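Local coordinates for protein molybdopterin molybdotransferase (Pyrococcus horikoshii, PDB 1UZ5) that probably transfers molybdate to adenylyl-molybdopterin, giving Mo-molybdopterin and AMP in a late, magnesium-dependent step of molybdenum cofactor synthesis, at residues A[184-189]-A[227-232]; A[234-239]-A[262-267]; A[247-252]-A[296-301]; A[274-279]-A[287-292]. All blocks are in the same frame, centred on the assembly; numbering follows the deposited sequence.

How the interactions relate
All four contacts lie in the probable molybdopterin-binding domain. From the N terminus, strand 182-188 comes first. Interaction 1 closes the loop from it, through helix 208-219, to the edge strand 222-229. Helix 233-246 follows at once and opens interaction 2, which closes at helix 263-271. Strand 249-253 comes between these two helices in the chain and opens interaction 3, so interactions 2 and 3 cross. Interaction 4 pairs 274-279 with 287-292 and nests inside the loop that interaction 3 closes at strand 295-300. Interactions 1, 3 and 4 are strand pairings within one six-stranded mixed sheet. Interaction 2 joins two helices that pack on that sheet.

Interaction 1: A[184-189]-A[227-232]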
loop_
_atom_site.group_PDB
_atom_site.type_symbol
_atom_site.label_atom_id
_atom_site.label_comp_id
_atom_site.label_asym_id
_atom_site.label_seq_id
_atom_site.Cartn_x
_atom_site.Cartn_y
_atom_site.Cartn_z
ATOM N N ALA A 184 0.560 3.051 20.510
ATOM C CA ALA A 184 -0.211 2.840 21.732
ATOM C C ALA A 184 -1.297 3.915 21.760
ATOM O O ALA A 184 -0.999 5.112 21.681
ATOM C CB ALA A 184 0.694 2.967 22.955
ATOM N N VAL A 185 -2.549 3.480 21.868
ATOM C CA VAL A 185 -3.684 4.395 21.868
ATOM C C VAL A 185 -4.395 4.471 23.212
ATOM O O VAL A 185 -4.672 3.448 23.838
ATOM C CB VAL A 185 -4.713 3.986 20.800
ATOM C CG1 VAL A 185 -5.919 4.927 20.849
ATOM C CG2 VAL A 185 -4.059 4.007 19.419
ATOM N N ILE A 186 -4.690 5.700 23.633
ATOM C CA ILE A 186 -5.373 5.957 24.899
ATOM C C ILE A 186 -6.599 6.861 24.710
ATOM O O ILE A 186 -6.556 7.815 23.937
ATOM C CB ILE A 186 -4.422 6.659 25.904
ATOM C CG1 ILE A 186 -3.292 5.710 26.306
ATOM C CG2 ILE A 186 -5.207 7.131 27.137
ATOM C CD1 ILE A 186 -2.137 6.404 27.026
ATOM N N SER A 187 -7.688 6.541 25.408
ATOM C CA SER A 187 -8.904 7.365 25.366
ATOM C C SER A 187 -9.049 8.008 26.749
ATOM O O SER A 187 -8.974 7.317 27.766
ATOM C CB SER A 187 -10.141 6.513 25.061
ATOM O OG SER A 187 -10.151 6.100 23.703
ATOM N N THR A 188 -9.241 9.323 26.795
ATOM C CA THR A 188 -9.368 10.009 28.083
ATOM C C THR A 188 -10.719 10.695 28.270
ATOM O O THR A 188 -11.230 11.350 27.362
ATOM C CB THR A 188 -8.265 11.074 28.271
ATOM O OG1 THR A 188 -8.414 12.102 27.287
ATOM C CG2 THR A 188 -6.887 10.444 28.134
ATOM N N GLY A 189 -11.284 10.540 29.462
ATOM C CA GLY A 189 -12.568 11.146 29.769
ATOM C C GLY A 189 -13.240 10.423 30.917
ATOM O O GLY A 189 -13.289 9.190 30.939
ATOM N N GLY A 227 -6.394 1.383 26.645
ATOM C CA GLY A 227 -7.550 1.500 27.513
ATOM C C GLY A 227 -8.001 2.930 27.753
ATOM O O GLY A 227 -7.561 3.868 27.085
ATOM N N VAL A 228 -8.885 3.094 28.730
ATOM C CA VAL A 228 -9.440 4.396 29.070
ATOM C C VAL A 228 -8.799 5.021 30.306
ATOM O O VAL A 228 -8.660 4.372 31.334
ATOM C CB VAL A 228 -10.964 4.268 29.323
ATOM C CG1 VAL A 228 -11.536 5.600 29.797
ATOM C CG2 VAL A 228 -11.659 3.803 28.052
ATOM N N ALA A 229 -8.423 6.290 30.207
ATOM C CA ALA A 229 -7.832 6.991 31.342
ATOM C C ALA A 229 -8.789 8.056 31.899
ATOM O O ALA A 229 -9.397 8.816 31.141
ATOM C CB ALA A 229 -6.528 7.654 30.926
ATOM N N ARG A 230 -8.926 8.105 33.222
ATOM C CA ARG A 230 -9.771 9.114 33.859
ATOM C C ARG A 230 -9.107 10.460 33.592
ATOM O O ARG A 230 -7.897 10.526 33.369
ATOM C CB ARG A 230 -9.848 8.875 35.368
ATOM C CG ARG A 230 -10.655 7.653 35.779
ATOM C CD ARG A 230 -12.144 7.955 35.789
ATOM N NE ARG A 230 -12.489 8.952 36.802
ATOM C CZ ARG A 230 -13.714 9.437 36.995
ATOM N NH1 ARG A 230 -14.724 9.019 36.243
ATOM N NH2 ARG A 230 -13.930 10.342 37.941
ATOM N N ASP A 231 -9.885 11.535 33.612
ATOM C CA ASP A 231 -9.320 12.853 33.361
ATOM C C ASP A 231 -8.630 13.450 34.592
ATOM O O ASP A 231 -9.032 14.499 35.090
ATOM C CB ASP A 231 -10.407 13.808 32.854
ATOM C CG ASP A 231 -9.840 15.131 32.369
ATOM O OD1 ASP A 231 -8.933 15.109 31.511
ATOM O OD2 ASP A 231 -10.301 16.192 32.839
ATOM N N ASP A 232 -7.593 12.771 35.080
ATOM C CA ASP A 232 -6.833 13.256 36.231
ATOM C C ASP A 232 -5.362 12.843 36.110
ATOM O O ASP A 232 -5.026 11.919 35.365
ATOM C CB ASP A 232 -7.443 12.744 37.546
ATOM C CG ASP A 232 -7.242 11.261 37.754
ATOM O OD1 ASP A 232 -6.079 10.830 37.890
ATOM O OD2 ASP A 232 -8.249 10.524 37.792
#
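S187 and A229 are joined by the shortest of three backbone hydrogen bonds, A229 N to S187 O at 2.7 Å. S187 N gives the second bond, to G227 O at 3.2 Å, and it is almost straight at 176°. G189 N gives the third, to A229 O at 3.1 Å. The strands run parallel, S187 beside V228 and T188 beside A229. Two CA-H...O contacts reinforce the ladder. V228 CA lies 3.2 Å from S187 O, and T188 CA lies 3.3 Å from A229 O. S187 O and A229 O are therefore each approached by one N-H and one CA-H. Of the side chains, S187 OG bonds to D206.

The apolar contacts are few. On one face the methyl of A229 meets I186 CG2 at 4.0 Å and T188 CG2 at the same distance. T188 CG2 stands anti to the carbonyl carbon, while OG1 takes the position between N and C (chi1 64°) and bonds to S253 O. L236 and L239 of helix 233-246 pack on this face. The other face carries S187 and V228, and V228 CG1 lies over the carbonyl oxygen S187 O at 3.7 Å.

Strand 182-188 leads by a right-handed beta-alpha-beta crossover through helix 208-219 to strand 222-229, the outermost of the sheet in this chain. Beyond that strand, D231 centres an inverse gamma turn, and D232 is the N-cap of helix 233-246. Backbone bonds thus carry the pairing, and the apolar side chains add little more than the contacts of A229 CB with I186 and T188.

Interaction 2: A[234-239]-A[262-267]; sequences ESLKAL and DLTASV. With SO4 (sulfate ion), chain F.
L236 reaches from helix 234-239 to the first turn of helix 263-267, and its CD2 does most of the touching. Its chi1 (-171°) sets CG anti to the backbone N, on the side of the other helix, and CD2 extends from it. CD2 comes 3.3 Å from T264 CG2, closer than usual for two carbons, and 3.6 Å from T264 CA. The same methyl touches V267 CG2 at 4.1 Å and, more loosely, L263 CG. It therefore meets three side chains of the facing helix. T264 turns its methyl to this side: CG2 is anti to the carbonyl carbon, and OG1 takes the position between N and C. V267 divides its branches. CG2 meets L236, while CG1, anti to the backbone N (chi1 174°), meets K237 CA at 3.7 Å and K237 CB at 3.9 Å. K237 touches with its base, CA to CG; the chain bends at chi3 and its end leads away.

The two helices pack on the same face of the mixed sheet of the alpha/beta domain. The axes of the segments 234-239 and 263-267 come within 10.0 Å and cross at -48°. L236 also rests on T188 and A229 of the sheet, and T264 on I288.

A sulfate ion, probably from the crystallisation liquor, sits at the N-terminal end of helix 263-267. D262 N bonds to O1 and O2, and L263 N bonds to O2 at 3.3 Å. T264 N makes a weak bond to O4. The helix dipole would probably help to hold the anion. T264 CG2 lies 3.2 Å from sulfate O4.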
loop_
_atom_site.group_PDB
_atom_site.type_symbol
_atom_site.label_atom_id
_atom_site.label_comp_id
_atom_site.label_asym_id
_atom_site.label_seq_id
_atom_site.Cartn_x
_atom_site.Cartn_y
_atom_site.Cartn_z
ATOM N N GLU A 234 -2.879 11.221 38.105
ATOM C CA GLU A 234 -2.462 9.847 38.356
ATOM C C GLU A 234 -2.881 8.858 37.271
ATOM O O GLU A 234 -2.039 8.161 36.706
ATOM C CB GLU A 234 -2.977 9.368 39.718
ATOM C CG GLU A 234 -4.488 9.260 39.834
ATOM C CD GLU A 234 -4.929 8.685 41.170
ATOM O OE1 GLU A 234 -4.537 7.539 41.483
ATOM O OE2 GLU A 234 -5.665 9.377 41.904
ATOM N N SER A 235 -4.176 8.797 36.980
ATOM C CA SER A 235 -4.684 7.875 35.972
ATOM C C SER A 235 -4.000 8.053 34.619
ATOM O O SER A 235 -3.520 7.090 34.025
ATOM C CB SER A 235 -6.195 8.060 35.804
ATOM O OG SER A 235 -6.720 7.151 34.851
ATOM N N LEU A 236 -3.956 9.289 34.137
ATOM C CA LEU A 236 -3.350 9.577 32.849
ATOM C C LEU A 236 -1.837 9.323 32.805
ATOM O O LEU A 236 -1.335 8.730 31.849
ATOM C CB LEU A 236 -3.656 11.021 32.449
ATOM C CG LEU A 236 -3.274 11.417 31.026
ATOM C CD1 LEU A 236 -3.920 10.462 30.036
ATOM C CD2 LEU A 236 -3.722 12.838 30.761
ATOM N N LYS A 237 -1.115 9.759 33.834
ATOM C CA LYS A 237 0.334 9.566 33.863
ATOM C C LYS A 237 0.715 8.089 33.843
ATOM O O LYS A 237 1.633 7.687 33.130
ATOM C CB LYS A 237 0.953 10.222 35.102
ATOM C CG LYS A 237 2.479 10.277 35.050
ATOM C CD LYS A 237 3.095 10.831 36.328
ATOM C CE LYS A 237 2.951 9.852 37.485
ATOM N NZ LYS A 237 3.674 10.315 38.706
ATOM N N ALA A 238 0.004 7.286 34.627
ATOM C CA ALA A 238 0.269 5.854 34.703
ATOM C C ALA A 238 0.058 5.154 33.363
ATOM O O ALA A 238 0.845 4.287 32.974
ATOM C CB ALA A 238 -0.620 5.220 35.757
ATOM N N LEU A 239 -1.008 5.530 32.663
ATOM C CA LEU A 239 -1.321 4.914 31.380
ATOM C C LEU A 239 -0.363 5.372 30.285
ATOM O O LEU A 239 0.048 4.575 29.446
ATOM C CB LEU A 239 -2.771 5.217 30.990
ATOM C CG LEU A 239 -3.417 4.271 29.975
ATOM C CD1 LEU A 239 -3.205 2.825 30.409
ATOM C CD2 LEU A 239 -4.908 4.582 29.861
ATOM N N ASP A 262 -5.801 21.185 30.002
ATOM C CA ASP A 262 -4.353 21.349 29.925
ATOM C C ASP A 262 -3.680 20.278 30.782
ATOM O O ASP A 262 -2.473 20.323 31.027
ATOM C CB ASP A 262 -3.961 22.745 30.419
ATOM C CG ASP A 262 -2.618 23.203 29.879
ATOM O OD1 ASP A 262 -1.597 22.538 30.154
ATOM O OD2 ASP A 262 -2.586 24.236 29.178
ATOM N N LEU A 263 -4.473 19.309 31.228
ATOM C CA LEU A 263 -3.977 18.221 32.060
ATOM C C LEU A 263 -3.009 17.297 31.326
ATOM O O LEU A 263 -1.941 16.972 31.841
ATOM C CB LEU A 263 -5.151 17.400 32.597
ATOM C CG LEU A 263 -4.797 16.169 33.431
ATOM C CD1 LEU A 263 -3.991 16.576 34.652
ATOM C CD2 LEU A 263 -6.072 15.468 33.845
ATOM N N THR A 264 -3.384 16.869 30.126
ATOM C CA THR A 264 -2.536 15.975 29.344
ATOM C C THR A 264 -1.230 16.657 28.968
ATOM O O THR A 264 -0.167 16.038 28.991
ATOM C CB THR A 264 -3.239 15.515 28.054
ATOM O OG1 THR A 264 -3.429 16.637 27.186
ATOM C CG2 THR A 264 -4.589 14.907 28.379
ATOM N N ALA A 265 -1.310 17.936 28.621
ATOM C CA ALA A 265 -0.123 18.687 28.250
ATOM C C ALA A 265 0.843 18.729 29.425
ATOM O O ALA A 265 2.054 18.580 29.250
ATOM C CB ALA A 265 -0.504 20.099 27.832
ATOM N N SER A 266 0.302 18.914 30.626
ATOM C CA SER A 266 1.126 18.984 31.827
ATOM C C SER A 266 1.751 17.633 32.146
ATOM O O SER A 266 2.876 17.562 32.642
ATOM C CB SER A 266 0.293 19.464 33.022
ATOM O OG SER A 266 -0.634 18.477 33.435
ATOM N N VAL A 267 1.022 16.557 31.867
ATOM C CA VAL A 267 1.546 15.223 32.124
ATOM C C VAL A 267 2.686 14.927 31.153
ATOM O O VAL A 267 3.719 14.385 31.539
ATOM C CB VAL A 267 0.450 14.151 31.971
ATOM C CG1 VAL A 267 1.063 12.760 32.089
ATOM C CG2 VAL A 267 -0.610 14.348 33.042
HETATM S S SO4 F . -7.377 17.814 29.464
HETATM O O1 SO4 F . -6.207 18.513 28.582
HETATM O O2 SO4 F . -7.612 18.730 30.566
HETATM O O3 SO4 F . -8.435 17.618 28.727
HETATM O O4 SO4 F . -6.737 16.627 29.967
#

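Interaction 3: A[247-252]-A[296-301]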
loop_
_atom_site.group_PDB
_atom_site.type_symbol
_atom_site.label_atom_id
_atom_site.label_comp_id
_atom_site.label_asym_id
_atom_site.label_seq_id
_atom_site.Cartn_x
_atom_site.Cartn_y
_atom_site.Cartn_z
ATOM N N GLY A 247 4.691 1.117 22.788
ATOM C CA GLY A 247 4.670 1.618 21.424
ATOM C C GLY A 247 5.851 2.451 20.969
ATOM O O GLY A 247 6.720 2.814 21.758
ATOM N N ASP A 248 5.876 2.739 19.670
ATOM C CA ASP A 248 6.916 3.559 19.064
ATOM C C ASP A 248 6.331 4.963 19.027
ATOM O O ASP A 248 7.044 5.960 18.918
ATOM C CB ASP A 248 7.200 3.098 17.633
ATOM C CG ASP A 248 7.599 1.638 17.560
ATOM O OD1 ASP A 248 8.549 1.245 18.272
ATOM O OD2 ASP A 248 6.962 0.887 16.789
ATOM N N VAL A 249 5.007 5.013 19.111
ATOM C CA VAL A 249 4.262 6.261 19.084
ATOM C C VAL A 249 3.059 6.124 20.007
ATOM O O VAL A 249 2.486 5.047 20.125
ATOM C CB VAL A 249 3.756 6.569 17.657
ATOM C CG1 VAL A 249 2.826 7.780 17.677
ATOM C CG2 VAL A 249 4.935 6.819 16.732
ATOM N N VAL A 250 2.690 7.216 20.674
ATOM C CA VAL A 250 1.537 7.206 21.567
ATOM C C VAL A 250 0.531 8.226 21.051
ATOM O O VAL A 250 0.897 9.346 20.697
ATOM C CB VAL A 250 1.936 7.564 23.023
ATOM C CG1 VAL A 250 0.688 7.613 23.916
ATOM C CG2 VAL A 250 2.908 6.527 23.560
ATOM N N VAL A 251 -0.731 7.823 20.968
ATOM C CA VAL A 251 -1.768 8.731 20.506
ATOM C C VAL A 251 -2.873 8.749 21.549
ATOM O O VAL A 251 -3.376 7.702 21.964
ATOM C CB VAL A 251 -2.357 8.307 19.141
ATOM C CG1 VAL A 251 -3.461 9.275 18.733
ATOM C CG2 VAL A 251 -1.272 8.319 18.077
ATOM N N ILE A 252 -3.230 9.953 21.975
ATOM C CA ILE A 252 -4.255 10.144 22.995
ATOM C C ILE A 252 -5.372 11.019 22.442
ATOM O O ILE A 252 -5.111 12.018 21.776
ATOM C CB ILE A 252 -3.648 10.843 24.237
ATOM C CG1 ILE A 252 -2.402 10.082 24.701
ATOM C CG2 ILE A 252 -4.676 10.914 25.360
ATOM C CD1 ILE A 252 -1.523 10.850 25.657
ATOM N N PRO A 296 7.368 9.852 19.819
ATOM C CA PRO A 296 6.373 10.894 19.553
ATOM C C PRO A 296 5.078 10.613 20.316
ATOM O O PRO A 296 4.660 9.461 20.450
ATOM C CB PRO A 296 6.174 10.807 18.040
ATOM C CG PRO A 296 7.511 10.325 17.548
ATOM C CD PRO A 296 7.846 9.251 18.562
ATOM N N VAL A 297 4.459 11.668 20.831
ATOM C CA VAL A 297 3.208 11.548 21.569
ATOM C C VAL A 297 2.261 12.602 21.012
ATOM O O VAL A 297 2.642 13.760 20.838
ATOM C CB VAL A 297 3.407 11.802 23.076
ATOM C CG1 VAL A 297 2.096 11.550 23.830
ATOM C CG2 VAL A 297 4.504 10.905 23.606
ATOM N N PHE A 298 1.033 12.190 20.723
ATOM C CA PHE A 298 0.026 13.089 20.176
ATOM C C PHE A 298 -1.197 13.144 21.089
ATOM O O PHE A 298 -1.645 12.120 21.605
ATOM C CB PHE A 298 -0.421 12.611 18.787
ATOM C CG PHE A 298 0.639 12.726 17.727
ATOM C CD1 PHE A 298 0.716 13.858 16.919
ATOM C CD2 PHE A 298 1.545 11.691 17.520
ATOM C CE1 PHE A 298 1.679 13.956 15.911
ATOM C CE2 PHE A 298 2.513 11.778 16.514
ATOM C CZ PHE A 298 2.579 12.912 15.708
ATOM N N GLY A 299 -1.713 14.353 21.290
ATOM C CA GLY A 299 -2.905 14.544 22.101
ATOM C C GLY A 299 -3.914 15.135 21.138
ATOM O O GLY A 299 -3.793 16.297 20.750
ATOM N N LEU A 300 -4.896 14.340 20.728
ATOM C CA LEU A 300 -5.894 14.805 19.767
ATOM C C LEU A 300 -7.257 15.086 20.399
ATOM O O LEU A 300 -7.543 14.629 21.506
ATOM C CB LEU A 300 -6.069 13.760 18.659
ATOM C CG LEU A 300 -4.797 13.227 17.992
ATOM C CD1 LEU A 300 -5.183 12.190 16.949
ATOM C CD2 LEU A 300 -4.021 14.366 17.354
ATOM N N PRO A 301 -8.118 15.832 19.685
ATOM C CA PRO A 301 -9.466 16.185 20.148
ATOM C C PRO A 301 -10.324 14.945 20.397
ATOM O O PRO A 301 -10.112 13.897 19.781
ATOM C CB PRO A 301 -10.023 17.020 18.997
ATOM C CG PRO A 301 -8.802 17.633 18.389
ATOM C CD PRO A 301 -7.827 16.480 18.393
#
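V250 and V297 sit abreast on neighbouring parallel strands, in the middle of the mixed sheet of the alpha/beta domain that probably binds molybdopterin. The strand segments run nearly parallel, 10° apart. V250 pairs with V297, V251 with F298 and I252 with G299. Four backbone bonds run alternately between the strands: V250 N to P296 O, F298 N to V250 O, I252 N to F298 O, and L300 N to I252 O.

On the face of V250, V297 and I252, the valines point the same way, and V297 CG1 touches V250 CB at 4.1 Å. I252 has no side chain opposite it, because its partner is G299. Its CG1 is anti to the carbonyl carbon (chi1 -52°), and CD1 reaches across to V297 CG1 at 4.1 Å. V297 CG1 thus touches both V250 and I252. A243 and V244 of helix 233-246 pack over V250, and I240 packs over I252.

The other face carries the larger bump, the F298 ring. V249 CG1 meets the ring's edge near its plane, 4.1 Å from CD2. V251 CG2 approaches obliquely. V251 CG1 is anti to the backbone N (chi1 178°) and turns to L300 CD1, at 3.8 Å. V251 thus turns one methyl to F298 and the other to L300. L314, V315 and L318 of helix 304-322 pack on the F298 ring.

At the start of the pairing the P296 ring adjoins V249, whose CG2 is 4.2 Å from P296 CD. That CD also lies 3.4 Å from D248 O.

Interaction 4: A[274-279]-A[287-292]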
loop_
_atom_site.group_PDB
_atom_site.type_symbol
_atom_site.label_atom_id
_atom_site.label_comp_id
_atom_site.label_asym_id
_atom_site.label_seq_id
_atom_site.Cartn_x
_atom_site.Cartn_y
_atom_site.Cartn_z
ATOM N N VAL A 274 7.008 19.026 25.413
ATOM C CA VAL A 274 5.883 19.373 24.562
ATOM C C VAL A 274 6.385 20.296 23.464
ATOM O O VAL A 274 6.697 21.459 23.716
ATOM C CB VAL A 274 4.768 20.101 25.352
ATOM C CG1 VAL A 274 3.705 20.617 24.398
ATOM C CG2 VAL A 274 4.139 19.154 26.361
ATOM N N LYS A 275 6.478 19.770 22.247
ATOM C CA LYS A 275 6.937 20.555 21.107
ATOM C C LYS A 275 5.837 21.519 20.672
ATOM O O LYS A 275 6.083 22.703 20.450
ATOM C CB LYS A 275 7.288 19.633 19.938
ATOM C CG LYS A 275 8.428 18.661 20.207
ATOM C CD LYS A 275 9.783 19.332 20.065
ATOM C CE LYS A 275 10.911 18.315 20.160
ATOM N NZ LYS A 275 12.237 18.932 19.876
ATOM N N VAL A 276 4.621 21.000 20.556
ATOM C CA VAL A 276 3.480 21.801 20.133
ATOM C C VAL A 276 2.362 21.729 21.164
ATOM O O VAL A 276 2.072 20.662 21.704
ATOM C CB VAL A 276 2.922 21.299 18.781
ATOM C CG1 VAL A 276 1.735 22.151 18.348
ATOM C CG2 VAL A 276 4.016 21.323 17.724
ATOM N N HIS A 277 1.752 22.874 21.447
ATOM C CA HIS A 277 0.640 22.936 22.386
ATOM C C HIS A 277 -0.341 23.948 21.834
ATOM O O HIS A 277 -0.299 25.128 22.181
ATOM C CB HIS A 277 1.094 23.380 23.774
ATOM C CG HIS A 277 0.024 23.257 24.816
ATOM N ND1 HIS A 277 0.194 23.686 26.115
ATOM C CD2 HIS A 277 -1.224 22.734 24.753
ATOM C CE1 HIS A 277 -0.903 23.431 26.807
ATOM N NE2 HIS A 277 -1.778 22.854 26.004
ATOM N N GLY A 278 -1.222 23.476 20.963
ATOM C CA GLY A 278 -2.192 24.356 20.353
ATOM C C GLY A 278 -1.772 24.617 18.925
ATOM O O GLY A 278 -0.602 24.890 18.655
ATOM N N ILE A 279 -2.723 24.527 18.006
ATOM C CA ILE A 279 -2.431 24.748 16.598
ATOM C C ILE A 279 -3.445 25.730 16.028
ATOM O O ILE A 279 -4.633 25.654 16.338
ATOM C CB ILE A 279 -2.496 23.419 15.807
ATOM C CG1 ILE A 279 -1.533 22.402 16.427
ATOM C CG2 ILE A 279 -2.148 23.662 14.341
ATOM C CD1 ILE A 279 -1.573 21.030 15.770
ATOM N N THR A 287 -4.704 20.735 20.185
ATOM C CA THR A 287 -3.864 19.579 19.868
ATOM C C THR A 287 -2.442 19.693 20.414
ATOM O O THR A 287 -1.800 20.737 20.310
ATOM C CB THR A 287 -3.803 19.341 18.347
ATOM O OG1 THR A 287 -5.132 19.153 17.846
ATOM C CG2 THR A 287 -2.974 18.107 18.032
ATOM N N ILE A 288 -1.959 18.603 20.997
ATOM C CA ILE A 288 -0.625 18.549 21.580
ATOM C C ILE A 288 0.297 17.582 20.832
ATOM O O ILE A 288 -0.143 16.541 20.341
ATOM C CB ILE A 288 -0.696 18.074 23.048
ATOM C CG1 ILE A 288 -1.603 19.007 23.852
ATOM C CG2 ILE A 288 0.695 18.026 23.652
ATOM C CD1 ILE A 288 -1.912 18.494 25.243
ATOM N N ILE A 289 1.576 17.936 20.752
ATOM C CA ILE A 289 2.582 17.093 20.111
ATOM C C ILE A 289 3.833 17.170 20.971
ATOM O O ILE A 289 4.395 18.249 21.167
ATOM C CB ILE A 289 2.942 17.569 18.692
ATOM C CG1 ILE A 289 1.692 17.630 17.820
ATOM C CG2 ILE A 289 3.946 16.606 18.066
ATOM C CD1 ILE A 289 1.950 18.155 16.429
ATOM N N GLY A 290 4.260 16.027 21.495
ATOM C CA GLY A 290 5.443 16.004 22.329
ATOM C C GLY A 290 6.300 14.774 22.107
ATOM O O GLY A 290 6.085 14.001 21.166
ATOM N N VAL A 291 7.279 14.594 22.985
ATOM C CA VAL A 291 8.188 13.462 22.907
ATOM C C VAL A 291 8.532 12.984 24.309
ATOM O O VAL A 291 8.909 13.777 25.172
ATOM C CB VAL A 291 9.500 13.843 22.175
ATOM C CG1 VAL A 291 10.429 12.640 22.104
ATOM C CG2 VAL A 291 9.187 14.356 20.775
ATOM N N ILE A 292 8.374 11.686 24.532
ATOM C CA ILE A 292 8.684 11.068 25.812
ATOM C C ILE A 292 9.592 9.881 25.512
ATOM O O ILE A 292 9.226 8.989 24.742
ATOM C CB ILE A 292 7.418 10.559 26.526
ATOM C CG1 ILE A 292 6.470 11.730 26.812
ATOM C CG2 ILE A 292 7.804 9.855 27.819
ATOM C CD1 ILE A 292 5.169 11.320 27.482
#
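I289 lies side by side with V276 from CB to CD1. Its CB meets V276 CB at 3.7 Å. CG1, anti to the carbonyl carbon (chi1 -57°), stays 4.0 Å from V276 CB. At the tip, CD1 is the same distance from V276 CG2. L314 of helix 304-322 and V16 of helix 9-18 also touch this side chain.

The backbones form an antiparallel pair at the edge of the mixed sheet, interrupted by a classic beta bulge. K275 and V276 both face I289. V276 N gives I289 O a nearly straight bond of 2.8 Å, and K275 N adds a weak, bent one. I289 N returns a bond to V276 O. Before the bulge V274 pairs with G290, where the CA atoms come within 4.1 Å. At the other end G278 N bonds to T287 O.

The opposite face carries I288. Its CG2 touches V274 CG1 at 4.0 Å, and its CG1 lies 3.9 Å from H277 CD2. A265 of helix 263-271 packs on both H277 and I288. Beyond the strand, I279 CD1 meets T287 CB at 3.8 Å, while T287 OG1 bonds to G284 O.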